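Local structure of lipoprotein (7ADK) at residues B[466-471]-B[483-488]; B[224-229]-B[699-704]. The protein probably cuts proteins as a chymotrypsin-like (PA clan) peptidase of the DUF31 family, carried by the mycoplasma as a lipoprotein. One frame throughout, in Å; residues are numbered along the deposited sequence.

Contact 1. Residues B[466-471]-B[483-488]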
ATOM      1  N   ARG B 466     -16.747   3.700   6.882  1.00 56.66           N
ATOM      2  CA  ARG B 466     -17.443   2.669   6.116  1.00 56.66           C
ATOM      3  C   ARG B 466     -17.415   2.923   4.621  1.00 56.66           C
ATOM      4  O   ARG B 466     -17.454   4.070   4.191  1.00 56.66           O
ATOM      5  CB  ARG B 466     -18.881   2.557   6.645  1.00 56.66           C
ATOM      6  CG  ARG B 466     -19.717   3.840   6.592  1.00 56.66           C
ATOM      7  CD  ARG B 466     -20.835   3.662   5.587  1.00 56.66           C
ATOM      8  NE  ARG B 466     -21.411   4.931   5.173  1.00 56.66           N
ATOM      9  CZ  ARG B 466     -20.979   5.679   4.187  1.00 56.66           C
ATOM     10  NH1 ARG B 466     -21.739   6.602   3.709  1.00 56.66           N
ATOM     11  NH2 ARG B 466     -19.806   5.534   3.659  1.00 56.66           N
ATOM     12  N   LEU B 467     -17.357   1.849   3.844  1.00 57.44           N
ATOM     13  CA  LEU B 467     -17.401   1.838   2.379  1.00 57.44           C
ATOM     14  C   LEU B 467     -18.802   2.233   1.905  1.00 57.44           C
ATOM     15  O   LEU B 467     -19.776   1.658   2.393  1.00 57.44           O
ATOM     16  CB  LEU B 467     -16.992   0.413   1.965  1.00 57.44           C
ATOM     17  CG  LEU B 467     -16.720   0.151   0.483  1.00 57.44           C
ATOM     18  CD1 LEU B 467     -15.710   1.126  -0.107  1.00 57.44           C
ATOM     19  CD2 LEU B 467     -16.121  -1.243   0.317  1.00 57.44           C
ATOM     20  N   ASN B 468     -18.934   3.239   1.039  1.00 62.86           N
ATOM     21  CA  ASN B 468     -20.256   3.695   0.620  1.00 62.86           C
ATOM     22  C   ASN B 468     -20.922   2.735  -0.369  1.00 62.86           C
ATOM     23  O   ASN B 468     -20.268   2.099  -1.194  1.00 62.86           O
ATOM     24  CB  ASN B 468     -20.323   5.182   0.212  1.00 62.86           C
ATOM     25  CG  ASN B 468     -19.241   5.780  -0.656  1.00 62.86           C
ATOM     26  OD1 ASN B 468     -18.938   5.316  -1.739  1.00 62.86           O
ATOM     27  ND2 ASN B 468     -18.676   6.888  -0.256  1.00 62.86           N
ATOM     28  N   SER B 469     -22.247   2.627  -0.273  1.00 66.51           N
ATOM     29  CA  SER B 469     -23.080   1.710  -1.050  1.00 66.51           C
ATOM     30  C   SER B 469     -22.977   1.872  -2.570  1.00 66.51           C
ATOM     31  O   SER B 469     -23.251   0.946  -3.325  1.00 66.51           O
ATOM     32  CB  SER B 469     -24.522   1.873  -0.594  1.00 66.51           C
ATOM     33  OG  SER B 469     -25.084   3.088  -1.024  1.00 66.51           O
ATOM     34  N   GLU B 470     -22.567   3.044  -3.021  1.00 69.65           N
ATOM     35  CA  GLU B 470     -22.422   3.467  -4.407  1.00 69.65           C
ATOM     36  C   GLU B 470     -21.337   2.704  -5.190  1.00 69.65           C
ATOM     37  O   GLU B 470     -21.410   2.630  -6.416  1.00 69.65           O
ATOM     38  CB  GLU B 470     -22.133   4.977  -4.389  1.00 69.65           C
ATOM     39  CG  GLU B 470     -23.271   5.845  -3.823  1.00 69.65           C
ATOM     40  CD  GLU B 470     -23.228   6.087  -2.302  1.00 69.65           C
ATOM     41  OE1 GLU B 470     -22.901   7.217  -1.885  1.00 69.65           O
ATOM     42  OE2 GLU B 470     -23.548   5.175  -1.510  1.00 69.65           O
ATOM     43  N   VAL B 471     -20.370   2.109  -4.485  1.00 64.61           N
ATOM     44  CA  VAL B 471     -19.174   1.397  -4.990  1.00 64.61           C
ATOM     45  C   VAL B 471     -19.477   0.095  -5.748  1.00 64.61           C
ATOM     46  O   VAL B 471     -20.509  -0.532  -5.539  1.00 64.61           O
ATOM     47  CB  VAL B 471     -18.271   1.122  -3.779  1.00 64.61           C
ATOM     48  CG1 VAL B 471     -17.138   0.125  -3.948  1.00 64.61           C
ATOM     49  CG2 VAL B 471     -17.636   2.410  -3.284  1.00 64.61           C
ATOM     50  N   ASP B 483      -8.801   6.653   0.408  1.00 62.59           N
ATOM     51  CA  ASP B 483      -9.818   6.454  -0.623  1.00 62.59           C
ATOM     52  C   ASP B 483     -11.109   7.230  -0.320  1.00 62.59           C
ATOM     53  O   ASP B 483     -11.693   7.098   0.752  1.00 62.59           O
ATOM     54  CB  ASP B 483     -10.067   4.955  -0.838  1.00 62.59           C
ATOM     55  CG  ASP B 483     -10.577   4.688  -2.241  1.00 62.59           C
ATOM     56  OD1 ASP B 483      -9.920   3.973  -3.014  1.00 62.59           O
ATOM     57  OD2 ASP B 483     -11.601   5.287  -2.614  1.00 62.59           O
ATOM     58  N   SER B 484     -11.601   8.003  -1.292  1.00 60.46           N
ATOM     59  CA  SER B 484     -12.869   8.746  -1.244  1.00 60.46           C
ATOM     60  C   SER B 484     -14.128   7.872  -1.338  1.00 60.46           C
ATOM     61  O   SER B 484     -15.228   8.356  -1.089  1.00 60.46           O
ATOM     62  CB  SER B 484     -12.876   9.824  -2.331  1.00 60.46           C
ATOM     63  OG  SER B 484     -12.566   9.231  -3.533  1.00 60.46           O
ATOM     64  N   ASN B 485     -14.003   6.577  -1.641  1.00 57.95           N
ATOM     65  CA  ASN B 485     -15.090   5.608  -1.544  1.00 57.95           C
ATOM     66  C   ASN B 485     -15.397   5.180  -0.102  1.00 57.95           C
ATOM     67  O   ASN B 485     -16.434   4.578   0.155  1.00 57.95           O
ATOM     68  CB  ASN B 485     -14.767   4.410  -2.430  1.00 57.95           C
ATOM     69  CG  ASN B 485     -14.718   4.760  -3.900  1.00 57.95           C
ATOM     70  OD1 ASN B 485     -15.716   4.941  -4.567  1.00 57.95           O
ATOM     71  ND2 ASN B 485     -13.556   4.871  -4.467  1.00 57.95           N
ATOM     72  N   PHE B 486     -14.537   5.489   0.867  1.00 55.29           N
ATOM     73  CA  PHE B 486     -14.914   5.458   2.276  1.00 55.29           C
ATOM     74  C   PHE B 486     -15.460   6.817   2.706  1.00 55.29           C
ATOM     75  O   PHE B 486     -15.000   7.878   2.274  1.00 55.29           O
ATOM     76  CB  PHE B 486     -13.744   5.032   3.171  1.00 55.29           C
ATOM     77  CG  PHE B 486     -13.194   3.661   2.850  1.00 55.29           C
ATOM     78  CD1 PHE B 486     -13.874   2.504   3.260  1.00 55.29           C
ATOM     79  CD2 PHE B 486     -12.012   3.540   2.113  1.00 55.29           C
ATOM     80  CE1 PHE B 486     -13.417   1.241   2.860  1.00 55.29           C
ATOM     81  CE2 PHE B 486     -11.537   2.277   1.723  1.00 55.29           C
ATOM     82  CZ  PHE B 486     -12.257   1.126   2.077  1.00 55.29           C
ATOM     83  N   THR B 487     -16.398   6.786   3.639  1.00 60.20           N
ATOM     84  CA  THR B 487     -16.810   7.963   4.404  1.00 60.20           C
ATOM     85  C   THR B 487     -16.623   7.648   5.877  1.00 60.20           C
ATOM     86  O   THR B 487     -16.680   6.491   6.291  1.00 60.20           O
ATOM     87  CB  THR B 487     -18.247   8.419   4.095  1.00 60.20           C
ATOM     88  OG1 THR B 487     -18.570   8.276   2.728  1.00 60.20           O
ATOM     89  CG2 THR B 487     -18.481   9.878   4.446  1.00 60.20           C
ATOM     90  N   LYS B 488     -16.336   8.671   6.672  1.00 59.16           N
ATOM     91  CA  LYS B 488     -16.102   8.572   8.110  1.00 59.16           C
ATOM     92  C   LYS B 488     -16.969   9.587   8.834  1.00 59.16           C
ATOM     93  O   LYS B 488     -17.040  10.734   8.415  1.00 59.16           O
ATOM     94  CB  LYS B 488     -14.596   8.743   8.352  1.00 59.16           C
ATOM     95  CG  LYS B 488     -14.188   8.771   9.825  1.00 59.16           C
ATOM     96  CD  LYS B 488     -12.667   8.622   9.958  1.00 59.16           C
ATOM     97  CE  LYS B 488     -12.216   8.918  11.389  1.00 59.16           C
ATOM     98  NZ  LYS B 488     -10.831   8.454  11.658  1.00 59.16           N
TER
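This is an antiparallel strand pair at the closing end of a β-hairpin, where strands 461-467 and 486-493 run out into a long loop. Arg466 and Thr487 form a hydrogen-bonded pair: Arg466 N gives to Thr487 O at 2.9 Å, and Thr487 N to Arg466 O at 3.0 Å. The next pair, Leu467 and Phe486, is non-hydrogen-bonded. Beyond it Asn468 N reaches Asn485 O at 3.0 Å, nearly along the C=O axis. With CG of Leu467 anti to the backbone N (chi1 -170°) and chi2 at 53°, its CD1 lies over one face of the Phe486 ring, 4.2 Å from the centroid, a CH-pi contact.

The pair belongs to a curled antiparallel sheet, consistent with one of the β-barrels of a PA-clan peptidase. Strand 556-562 continues the sheet beside Thr487 and Lys488. On the face of Arg466 and Thr487 the two side chains lie side by side. Arg466 NE and NH1 donate hydrogen bonds to the backbone oxygens of Ile582 and Lys581, which fixes its guanidinium.

Asn468 has CG in the crowded position between backbone N and carbonyl carbon (chi1 44°). Its ND2 crosses to Thr487 OG1 at 3.3 Å, with the hydroxyl oxygen near the amide plane. Val471, closing a type I turn from Asn468, rests CG2 on Asn485 CB at 3.6 Å. Asp483 opens a second type I turn, and its OD2 grips Asn485 twice. The anti lone pair takes Asn485 N at 2.9 Å, making an Asx turn. The syn lone pair takes Asn485 ND2 at 2.7 Å. Outside the two segments, the same Asp483 OD2 makes a salt bridge to a basic side chain of another protein's chain, which would be expected to keep the carboxylate ionised.

Contact 2. Residues B[224-229]-B[699-704]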
ATOM      1  N   ALA B 224      -2.012 -34.113  24.654  1.00 86.21           N
ATOM      2  CA  ALA B 224      -1.278 -33.445  25.718  1.00 86.21           C
ATOM      3  C   ALA B 224      -0.251 -32.424  25.204  1.00 86.21           C
ATOM      4  O   ALA B 224       0.213 -31.610  26.003  1.00 86.21           O
ATOM      5  CB  ALA B 224      -0.627 -34.514  26.581  1.00 86.21           C
ATOM      6  N   ALA B 225       0.095 -32.437  23.913  1.00 84.33           N
ATOM      7  CA  ALA B 225       1.057 -31.526  23.290  1.00 84.33           C
ATOM      8  C   ALA B 225       0.574 -30.797  22.014  1.00 84.33           C
ATOM      9  O   ALA B 225       1.129 -29.738  21.739  1.00 84.33           O
ATOM     10  CB  ALA B 225       2.339 -32.316  23.022  1.00 84.33           C
ATOM     11  N   ILE B 226      -0.418 -31.298  21.249  1.00 85.70           N
ATOM     12  CA  ILE B 226      -0.929 -30.649  20.000  1.00 85.70           C
ATOM     13  C   ILE B 226      -1.234 -29.175  20.260  1.00 85.70           C
ATOM     14  O   ILE B 226      -0.944 -28.309  19.435  1.00 85.70           O
ATOM     15  CB  ILE B 226      -2.170 -31.362  19.383  1.00 85.70           C
ATOM     16  CG1 ILE B 226      -1.849 -32.741  18.780  1.00 85.70           C
ATOM     17  CG2 ILE B 226      -2.755 -30.528  18.238  1.00 85.70           C
ATOM     18  CD1 ILE B 226      -3.063 -33.626  18.548  1.00 85.70           C
ATOM     19  N   SER B 227      -1.772 -28.884  21.443  1.00 83.52           N
ATOM     20  CA  SER B 227      -1.653 -27.610  22.145  1.00 83.52           C
ATOM     21  C   SER B 227      -1.905 -27.849  23.641  1.00 83.52           C
ATOM     22  O   SER B 227      -1.894 -28.983  24.124  1.00 83.52           O
ATOM     23  CB  SER B 227      -2.611 -26.552  21.568  1.00 83.52           C
ATOM     24  OG  SER B 227      -2.245 -26.207  20.260  1.00 83.52           O
ATOM     25  N   ASN B 228      -2.206 -26.795  24.383  1.00 83.00           N
ATOM     26  CA  ASN B 228      -2.669 -26.835  25.759  1.00 83.00           C
ATOM     27  C   ASN B 228      -4.105 -27.398  25.924  1.00 83.00           C
ATOM     28  O   ASN B 228      -4.963 -26.738  26.515  1.00 83.00           O
ATOM     29  CB  ASN B 228      -2.535 -25.398  26.262  1.00 83.00           C
ATOM     30  N   PHE B 229      -4.411 -28.588  25.381  1.00 73.91           N
ATOM     31  CA  PHE B 229      -5.747 -29.201  25.449  1.00 73.91           C
ATOM     32  C   PHE B 229      -6.046 -29.770  26.851  1.00 73.91           C
ATOM     33  O   PHE B 229      -5.126 -30.073  27.609  1.00 73.91           O
ATOM     34  CB  PHE B 229      -5.938 -30.330  24.416  1.00 73.91           C
ATOM     35  CG  PHE B 229      -6.039 -30.064  22.913  1.00 73.91           C
ATOM     36  CD1 PHE B 229      -5.232 -29.125  22.251  1.00 73.91           C
ATOM     37  CD2 PHE B 229      -6.872 -30.903  22.141  1.00 73.91           C
ATOM     38  CE1 PHE B 229      -5.233 -29.044  20.847  1.00 73.91           C
ATOM     39  CE2 PHE B 229      -6.869 -30.824  20.738  1.00 73.91           C
ATOM     40  CZ  PHE B 229      -6.049 -29.893  20.094  1.00 73.91           C
ATOM     41  N   TYR B 699      -7.255 -26.485   7.151  1.00 72.00           N
ATOM     42  CA  TYR B 699      -6.649 -27.780   7.496  1.00 72.00           C
ATOM     43  C   TYR B 699      -5.487 -27.592   8.504  1.00 72.00           C
ATOM     44  O   TYR B 699      -4.470 -28.273   8.441  1.00 72.00           O
ATOM     45  CB  TYR B 699      -6.254 -28.549   6.212  1.00 72.00           C
ATOM     46  CG  TYR B 699      -7.370 -29.144   5.355  1.00 72.00           C
ATOM     47  CD1 TYR B 699      -8.393 -28.338   4.814  1.00 72.00           C
ATOM     48  CD2 TYR B 699      -7.355 -30.519   5.039  1.00 72.00           C
ATOM     49  CE1 TYR B 699      -9.391 -28.895   3.994  1.00 72.00           C
ATOM     50  CE2 TYR B 699      -8.337 -31.079   4.200  1.00 72.00           C
ATOM     51  CZ  TYR B 699      -9.362 -30.265   3.678  1.00 72.00           C
ATOM     52  OH  TYR B 699     -10.281 -30.791   2.833  1.00 72.00           O
ATOM     53  N   GLN B 700      -5.593 -26.650   9.440  1.00 71.66           N
ATOM     54  CA  GLN B 700      -4.690 -26.524  10.590  1.00 71.66           C
ATOM     55  C   GLN B 700      -4.962 -27.625  11.636  1.00 71.66           C
ATOM     56  O   GLN B 700      -6.109 -27.823  12.035  1.00 71.66           O
ATOM     57  CB  GLN B 700      -4.833 -25.118  11.201  1.00 71.66           C
ATOM     58  CG  GLN B 700      -3.503 -24.509  11.650  1.00 71.66           C
ATOM     59  CD  GLN B 700      -2.944 -25.090  12.927  1.00 71.66           C
ATOM     60  OE1 GLN B 700      -3.574 -25.114  13.963  1.00 71.66           O
ATOM     61  NE2 GLN B 700      -1.731 -25.569  12.923  1.00 71.66           N
ATOM     62  N   ILE B 701      -3.932 -28.356  12.085  1.00 67.33           N
ATOM     63  CA  ILE B 701      -4.100 -29.444  13.062  1.00 67.33           C
ATOM     64  C   ILE B 701      -4.212 -28.916  14.497  1.00 67.33           C
ATOM     65  O   ILE B 701      -5.008 -29.416  15.284  1.00 67.33           O
ATOM     66  CB  ILE B 701      -2.941 -30.457  12.932  1.00 67.33           C
ATOM     67  CG1 ILE B 701      -2.892 -31.142  11.554  1.00 67.33           C
ATOM     68  CG2 ILE B 701      -2.937 -31.503  14.054  1.00 67.33           C
ATOM     69  CD1 ILE B 701      -4.010 -32.121  11.263  1.00 67.33           C
ATOM     70  N   GLY B 702      -3.431 -27.898  14.854  1.00 67.62           N
ATOM     71  CA  GLY B 702      -3.274 -27.440  16.232  1.00 67.62           C
ATOM     72  C   GLY B 702      -4.557 -26.956  16.883  1.00 67.62           C
ATOM     73  O   GLY B 702      -4.868 -27.354  17.999  1.00 67.62           O
ATOM     74  N   TYR B 703      -5.309 -26.095  16.205  1.00 65.78           N
ATOM     75  CA  TYR B 703      -6.573 -25.563  16.717  1.00 65.78           C
ATOM     76  C   TYR B 703      -7.775 -26.515  16.585  1.00 65.78           C
ATOM     77  O   TYR B 703      -8.769 -26.323  17.284  1.00 65.78           O
ATOM     78  CB  TYR B 703      -6.867 -24.237  16.014  1.00 65.78           C
ATOM     79  CG  TYR B 703      -5.982 -23.071  16.400  1.00 65.78           C
ATOM     80  CD1 TYR B 703      -5.862 -22.718  17.752  1.00 65.78           C
ATOM     81  CD2 TYR B 703      -5.345 -22.291  15.424  1.00 65.78           C
ATOM     82  CE1 TYR B 703      -5.089 -21.613  18.137  1.00 65.78           C
ATOM     83  CE2 TYR B 703      -4.574 -21.178  15.803  1.00 65.78           C
ATOM     84  CZ  TYR B 703      -4.432 -20.843  17.162  1.00 65.78           C
ATOM     85  OH  TYR B 703      -3.653 -19.798  17.535  1.00 65.78           O
ATOM     86  N   ARG B 704      -7.738 -27.516  15.700  1.00 67.29           N
ATOM     87  CA  ARG B 704      -8.870 -28.421  15.460  1.00 67.29           C
ATOM     88  C   ARG B 704      -9.154 -29.335  16.652  1.00 67.29           C
ATOM     89  O   ARG B 704      -8.275 -30.051  17.121  1.00 67.29           O
ATOM     90  CB  ARG B 704      -8.603 -29.243  14.194  1.00 67.29           C
ATOM     91  CG  ARG B 704      -9.853 -29.939  13.640  1.00 67.29           C
ATOM     92  CD  ARG B 704      -9.491 -31.063  12.672  1.00 67.29           C
ATOM     93  NE  ARG B 704      -8.542 -30.630  11.638  1.00 67.29           N
ATOM     94  CZ  ARG B 704      -8.147 -31.321  10.591  1.00 67.29           C
ATOM     95  NH1 ARG B 704      -8.657 -32.462  10.261  1.00 67.29           N
ATOM     96  NH2 ARG B 704      -7.225 -30.851   9.814  1.00 67.29           N
TER
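Ile226 has CG2 anti to its backbone N, and Phe229 has CG anti to its carbonyl carbon (chi1 -70°). These settings bring a methyl group and a ring to the same glycine, Gly702. Ile226 CG2 lies 3.7 Å from Gly702 CA and also meets Ile701 CG2 at 4.3 Å. With chi2 at 41°, the Phe229 ring turns its edge to the glycine carbonyl, with CE1 3.3 Å from Gly702 O near the ring plane. Its CZ lies 3.7 Å from Arg704 O.

Between these groups, Ser227 OG turns back to its neighbour and donates to Ile226 O at 2.6 Å. It is also hydrogen-bonded to Lys250 NZ. On the other segment Gln700 OE1 accepts from Tyr703 N at 3.0 Å, which ties down the turn around Gly702.

The contact joins the end of helix 220-226 to the loop between helix 688-691 and strand 712-714. Helix 176-192 packs on Ile226 and Ile701, and helix 715-719 on Phe229. Since methyl and ring C-H groups mainly meet backbone here, the joint rests on shape and van der Waals contact, while Ser227, Gln700 and Tyr703 find hydrogen-bond partners within their own segment or in surrounding parts of the chain.

In the fold
Both contacts are buried, yet they lie on opposite sides of the chain's centre, with nearest atoms about 27 Å apart. They hold different elements. Contact 1 joins segments close in sequence, on two adjacent strands of one sheet linked by a loop of 18 residues, and is the farther from the centre of the chain. Contact 2 brings together segments 470 residues apart, a helix end and a loop, and contact 1 is nested inside the chain loop it closes. Their chemistry follows: backbone hydrogen bonds dominate in the strand pair, apolar groups against backbone in the helix-loop joint. Another protein's chain reaches contact 1, while contact 2 is covered within its own chain.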